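Local coordinates for protein probable glutathione reductase (Sinorhizobium meliloti, PDB 4DNA) that probably catalyses the NADPH-dependent reduction of glutathione disulfide to glutathione as an FAD-containing homodimer of the pyridine nucleotide-disulfide oxidoreductase family, at residues A[168-173]-A[192-197]; A[230-235]-A[247-252]. One frame throughout, in Å; residues are numbered along the deposited sequence.

Contact 1 of 2, residues A[168-173]-A[192-197]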
loop_
_atom_site.group_PDB
_atom_site.type_symbol
_atom_site.label_atom_id
_atom_site.label_comp_id
_atom_site.label_asym_id
_atom_site.label_seq_id
_atom_site.Cartn_x
_atom_site.Cartn_y
_atom_site.Cartn_z
ATOM N N ALA A 168 5.649 -18.532 27.928
ATOM C CA ALA A 168 6.851 -18.801 27.138
ATOM C C ALA A 168 6.453 -19.081 25.705
ATOM O O ALA A 168 5.290 -19.385 25.405
ATOM C CB ALA A 168 7.626 -19.977 27.703
ATOM N N LEU A 169 7.424 -18.979 24.816
ATOM C CA LEU A 169 7.179 -19.225 23.414
ATOM C C LEU A 169 7.280 -20.720 23.126
ATOM O O LEU A 169 8.329 -21.322 23.353
ATOM C CB LEU A 169 8.194 -18.458 22.589
ATOM C CG LEU A 169 8.136 -18.697 21.095
ATOM C CD1 LEU A 169 7.076 -17.798 20.465
ATOM C CD2 LEU A 169 9.514 -18.434 20.517
ATOM N N PRO A 170 6.191 -21.326 22.615
ATOM C CA PRO A 170 6.249 -22.759 22.291
ATOM C C PRO A 170 7.296 -23.018 21.219
ATOM O O PRO A 170 7.545 -22.160 20.362
ATOM C CB PRO A 170 4.850 -23.061 21.746
ATOM C CG PRO A 170 4.350 -21.757 21.242
ATOM C CD PRO A 170 4.930 -20.712 22.161
ATOM N N GLU A 171 7.925 -24.178 21.294
ATOM C CA GLU A 171 8.874 -24.588 20.285
ATOM C C GLU A 171 8.081 -25.244 19.148
ATOM O O GLU A 171 8.521 -25.245 17.993
ATOM C CB GLU A 171 9.944 -25.500 20.912
ATOM C CG GLU A 171 10.446 -26.656 20.044
ATOM C CD GLU A 171 11.115 -27.779 20.849
ATOM O OE1 GLU A 171 10.724 -28.029 22.025
ATOM O OE2 GLU A 171 12.038 -28.418 20.291
ATOM N N SER A 172 6.899 -25.768 19.478
ATOM C CA SER A 172 5.947 -26.246 18.474
ATOM C C SER A 172 4.513 -25.859 18.843
ATOM O O SER A 172 4.161 -25.839 20.028
ATOM C CB SER A 172 6.072 -27.760 18.248
ATOM O OG SER A 172 6.011 -28.469 19.471
ATOM N N ILE A 173 3.712 -25.525 17.822
ATOM C CA ILE A 173 2.268 -25.281 17.970
ATOM C C ILE A 173 1.434 -26.019 16.906
ATOM O O ILE A 173 1.865 -26.189 15.760
ATOM C CB ILE A 173 1.904 -23.772 17.961
ATOM C CG1 ILE A 173 0.541 -23.548 18.626
ATOM C CG2 ILE A 173 1.906 -23.191 16.545
ATOM C CD1 ILE A 173 0.349 -22.147 19.161
ATOM N N LEU A 192 8.099 -16.405 13.831
ATOM C CA LEU A 192 8.894 -16.355 15.052
ATOM C C LEU A 192 9.698 -17.642 15.367
ATOM O O LEU A 192 10.372 -17.723 16.398
ATOM C CB LEU A 192 8.013 -15.912 16.224
ATOM C CG LEU A 192 7.303 -14.559 16.082
ATOM C CD1 LEU A 192 6.358 -14.327 17.242
ATOM C CD2 LEU A 192 8.261 -13.392 15.963
ATOM N N GLY A 193 9.646 -18.627 14.471
ATOM C CA GLY A 193 10.468 -19.834 14.580
ATOM C C GLY A 193 9.804 -21.001 15.290
ATOM O O GLY A 193 10.457 -22.008 15.571
ATOM N N VAL A 194 8.518 -20.861 15.608
ATOM C CA VAL A 194 7.743 -21.958 16.158
ATOM C C VAL A 194 7.503 -22.940 15.034
ATOM O O VAL A 194 7.067 -22.536 13.958
ATOM C CB VAL A 194 6.379 -21.486 16.695
ATOM C CG1 VAL A 194 5.583 -22.654 17.252
ATOM C CG2 VAL A 194 6.556 -20.419 17.760
ATOM N N LYS A 195 7.802 -24.217 15.268
ATOM C CA LYS A 195 7.399 -25.277 14.344
ATOM C C LYS A 195 5.871 -25.289 14.291
ATOM O O LYS A 195 5.220 -25.678 15.259
ATOM C CB LYS A 195 7.952 -26.623 14.819
ATOM C CG LYS A 195 7.369 -27.851 14.135
ATOM C CD LYS A 195 8.135 -28.227 12.874
ATOM C CE LYS A 195 7.625 -29.539 12.278
ATOM N NZ LYS A 195 6.405 -29.328 11.444
ATOM N N THR A 196 5.306 -24.831 13.174
ATOM C CA THR A 196 3.857 -24.568 13.082
ATOM C C THR A 196 3.081 -25.598 12.257
ATOM O O THR A 196 3.465 -25.903 11.139
ATOM C CB THR A 196 3.580 -23.154 12.517
ATOM O OG1 THR A 196 4.031 -22.166 13.447
ATOM C CG2 THR A 196 2.093 -22.935 12.265
ATOM N N THR A 197 1.984 -26.119 12.804
ATOM C CA THR A 197 1.076 -26.988 12.036
ATOM C C THR A 197 -0.362 -26.478 12.113
ATOM O O THR A 197 -0.846 -26.123 13.187
ATOM C CB THR A 197 1.112 -28.451 12.528
ATOM O OG1 THR A 197 2.463 -28.839 12.799
ATOM C CG2 THR A 197 0.513 -29.386 11.500
#
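Val-194 spreads its two methyl groups against the chain of 168-173. CG1 stands anti to its own backbone N (chi1 179°) and meets CG2 of Ile-173 at 3.8 Å, the two side chains crossing obliquely. The other branch, CG2, crosses Leu-169 in the same oblique manner, 3.8 Å from its CD1, and also lies against the Pro-170 carbonyl. Phe-189 of helix 180-191 packs on both Val-194 and Ile-173. An alanine in place of Val-194 would lose both methyls and would probably loosen the packing of Leu-169 and Ile-173 against 192-197. Parallel bridges of Ser-172 with Lys-195 and Ile-173 with Thr-196 join the first and last elements of a beta-alpha-beta crossover, strands 172-176 and 195-199, in a Rossmann-type sheet, where Gly-193 ends the helix in a Schellman motif. Three backbone hydrogen bonds, each 3.0 Å from N to O, fix the register: Lys-195 N to Glu-171 O, Ile-173 N to Lys-195 O and Thr-197 N to Ile-173 O. The last two donors lie in the carbonyl plane; the first sits above it. Thr-196 runs alongside Ile-173, pointing the same way, while its OG1 donates to Val-194 O at 3.1 Å.

Contact 2 of 2, residues A[230-235]-A[247-252]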
loop_
_atom_site.group_PDB
_atom_site.type_symbol
_atom_site.label_atom_id
_atom_site.label_comp_id
_atom_site.label_asym_id
_atom_site.label_seq_id
_atom_site.Cartn_x
_atom_site.Cartn_y
_atom_site.Cartn_z
ATOM N N CYS A 230 -5.685 -30.638 5.679
ATOM C CA CYS A 230 -7.064 -30.391 5.306
ATOM C C CYS A 230 -7.975 -31.605 5.556
ATOM O O CYS A 230 -7.495 -32.723 5.754
ATOM C CB CYS A 230 -7.123 -29.918 3.847
ATOM S SG CYS A 230 -6.960 -28.122 3.688
ATOM N N GLU A 231 -9.285 -31.354 5.563
ATOM C CA GLU A 231 -10.314 -32.391 5.655
ATOM C C GLU A 231 -10.091 -33.293 6.852
ATOM O O GLU A 231 -10.154 -34.516 6.733
ATOM C CB GLU A 231 -10.354 -33.259 4.386
ATOM C CG GLU A 231 -10.357 -32.513 3.055
ATOM C CD GLU A 231 -10.934 -33.344 1.926
ATOM O OE1 GLU A 231 -11.417 -34.461 2.193
ATOM O OE2 GLU A 231 -10.922 -32.879 0.771
ATOM N N ASP A 232 -9.827 -32.688 8.004
ATOM C CA ASP A 232 -9.472 -33.449 9.195
ATOM C C ASP A 232 -9.807 -32.691 10.467
ATOM O O ASP A 232 -9.969 -31.478 10.448
ATOM C CB ASP A 232 -7.985 -33.795 9.166
ATOM C CG ASP A 232 -7.640 -34.990 10.028
ATOM O OD1 ASP A 232 -8.551 -35.641 10.594
ATOM O OD2 ASP A 232 -6.432 -35.274 10.138
ATOM N N ILE A 233 -9.878 -33.432 11.568
ATOM C CA ILE A 233 -10.431 -32.963 12.829
ATOM C C ILE A 233 -9.574 -33.513 13.973
ATOM O O ILE A 233 -8.928 -34.557 13.815
ATOM C CB ILE A 233 -11.910 -33.441 12.941
ATOM C CG1 ILE A 233 -12.772 -32.433 13.708
ATOM C CG2 ILE A 233 -12.034 -34.862 13.496
ATOM C CD1 ILE A 233 -14.251 -32.513 13.354
ATOM N N ILE A 234 -9.558 -32.829 15.115
ATOM C CA ILE A 234 -8.937 -33.399 16.327
ATOM C C ILE A 234 -9.932 -34.274 17.117
ATOM O O ILE A 234 -10.968 -33.773 17.563
ATOM C CB ILE A 234 -8.315 -32.308 17.231
ATOM C CG1 ILE A 234 -7.103 -31.684 16.548
ATOM C CG2 ILE A 234 -7.887 -32.882 18.576
ATOM C CD1 ILE A 234 -6.586 -30.438 17.224
ATOM N N GLN A 235 -9.620 -35.572 17.259
ATOM C CA GLN A 235 -10.440 -36.531 18.036
ATOM C C GLN A 235 -10.436 -36.160 19.528
ATOM O O GLN A 235 -11.493 -36.104 20.170
ATOM C CB GLN A 235 -9.946 -37.994 17.900
ATOM C CG GLN A 235 -9.561 -38.497 16.513
ATOM C CD GLN A 235 -10.726 -39.046 15.711
ATOM O OE1 GLN A 235 -11.764 -38.399 15.574
ATOM N NE2 GLN A 235 -10.549 -40.240 15.153
ATOM N N ALA A 247 -2.174 -34.618 20.451
ATOM C CA ALA A 247 -3.470 -34.467 19.814
ATOM C C ALA A 247 -3.738 -35.624 18.875
ATOM O O ALA A 247 -2.874 -35.995 18.078
ATOM C CB ALA A 247 -3.522 -33.164 19.053
ATOM N N THR A 248 -4.942 -36.181 18.973
ATOM C CA THR A 248 -5.346 -37.335 18.163
ATOM C C THR A 248 -6.184 -36.912 16.960
ATOM O O THR A 248 -7.090 -36.085 17.056
ATOM C CB THR A 248 -6.075 -38.397 19.019
ATOM O OG1 THR A 248 -5.278 -38.685 20.174
ATOM C CG2 THR A 248 -6.314 -39.698 18.245
ATOM N N THR A 249 -5.859 -37.499 15.822
ATOM C CA THR A 249 -6.408 -37.091 14.555
ATOM C C THR A 249 -7.071 -38.293 13.923
ATOM O O THR A 249 -6.637 -39.419 14.152
ATOM C CB THR A 249 -5.260 -36.589 13.673
ATOM O OG1 THR A 249 -4.790 -35.338 14.188
ATOM C CG2 THR A 249 -5.701 -36.401 12.270
HETATM N N MSE A 250 -8.131 -38.061 13.152
HETATM C CA MSE A 250 -8.754 -39.136 12.367
HETATM C C MSE A 250 -7.743 -39.669 11.392
HETATM O O MSE A 250 -7.496 -40.884 11.321
HETATM C CB MSE A 250 -9.909 -38.616 11.518
HETATM C CG MSE A 250 -11.273 -38.585 12.203
HETATM SE SE MSE A 250 -12.660 -38.451 10.797
HETATM C CE MSE A 250 -13.540 -36.728 11.231
ATOM N N LYS A 251 -7.120 -38.744 10.664
ATOM C CA LYS A 251 -6.356 -39.072 9.471
ATOM C C LYS A 251 -4.822 -39.042 9.596
ATOM O O LYS A 251 -4.140 -39.847 8.967
ATOM C CB LYS A 251 -6.830 -38.201 8.313
ATOM C CG LYS A 251 -8.324 -38.336 8.048
ATOM C CD LYS A 251 -8.720 -37.773 6.695
ATOM C CE LYS A 251 -10.222 -37.886 6.495
ATOM N NZ LYS A 251 -10.650 -37.238 5.227
ATOM N N HIS A 252 -4.275 -38.143 10.404
ATOM C CA HIS A 252 -2.819 -38.014 10.477
ATOM C C HIS A 252 -2.230 -38.470 11.785
ATOM O O HIS A 252 -1.236 -37.903 12.248
ATOM C CB HIS A 252 -2.398 -36.586 10.154
ATOM C CG HIS A 252 -2.998 -36.040 8.866
ATOM N ND1 HIS A 252 -4.195 -35.415 8.827
ATOM C CD2 HIS A 252 -2.514 -36.037 7.557
ATOM C CE1 HIS A 252 -4.465 -35.040 7.564
ATOM N NE2 HIS A 252 -3.436 -35.420 6.788
#
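A buried carboxylate, that of Asp-232, takes the place of regular strand pairing where the two segments part beyond the bridge of Ile-234 with Thr-249. Its CB points toward 247-252, and CG, anti to the backbone N (chi1 -158°), carries the carboxylate on to His-252. OD2 accepts from ND1 of His-252 at 2.6 Å, in plane at the imidazole edge, although the ring and carboxylate planes are 47° apart. OD1 receives the amide of Ile-233 at 2.8 Å from above the carboxylate plane, and a weak bond from Lys-251 N. The lysine chain runs out extended, so that NZ reaches Glu-231 O at 3.2 Å, in the carbonyl plane. Gln-235 N donates to Thr-248 O (2.6 Å), and the bend of Gln-235 at chi2 lays its side chain across that of Met-250, a selenomethionine, at about a right angle. This is the open end of the antiparallel hairpin 234-239/245-249, whose Ile-234 packs on Leu-174 of the parallel sheet. Two N-H donors and a weak third face the Asp-232 carboxylate, consistent with its being ionised; its charge would probably favour a protonated His-252, though OD2 is not firmly placed.

Overall arrangement
Followed from the N terminus, the chain closes contact 1 first: strand 172-176 leads through helix 180-191 and returns as strand 195-199, so 168-173 and 192-197 bracket a right-handed crossover at the middle of the four-stranded parallel sheet. Helix 211-223 and edge strand 227-229 follow before contact 2 opens, where 230-235 and 247-252 close the shorter loop of a hairpin. The two loops are in series, neither enclosing nor crossing the other. The centres of contact 1 and contact 2 lie about 20 Å apart, and the nearest atoms of contact 1 and contact 2 about 8 Å, without touching. Strand 172-176 relates them, since its Leu-174 packs on Ala-247, setting the three-stranded antiparallel sheet against the parallel one.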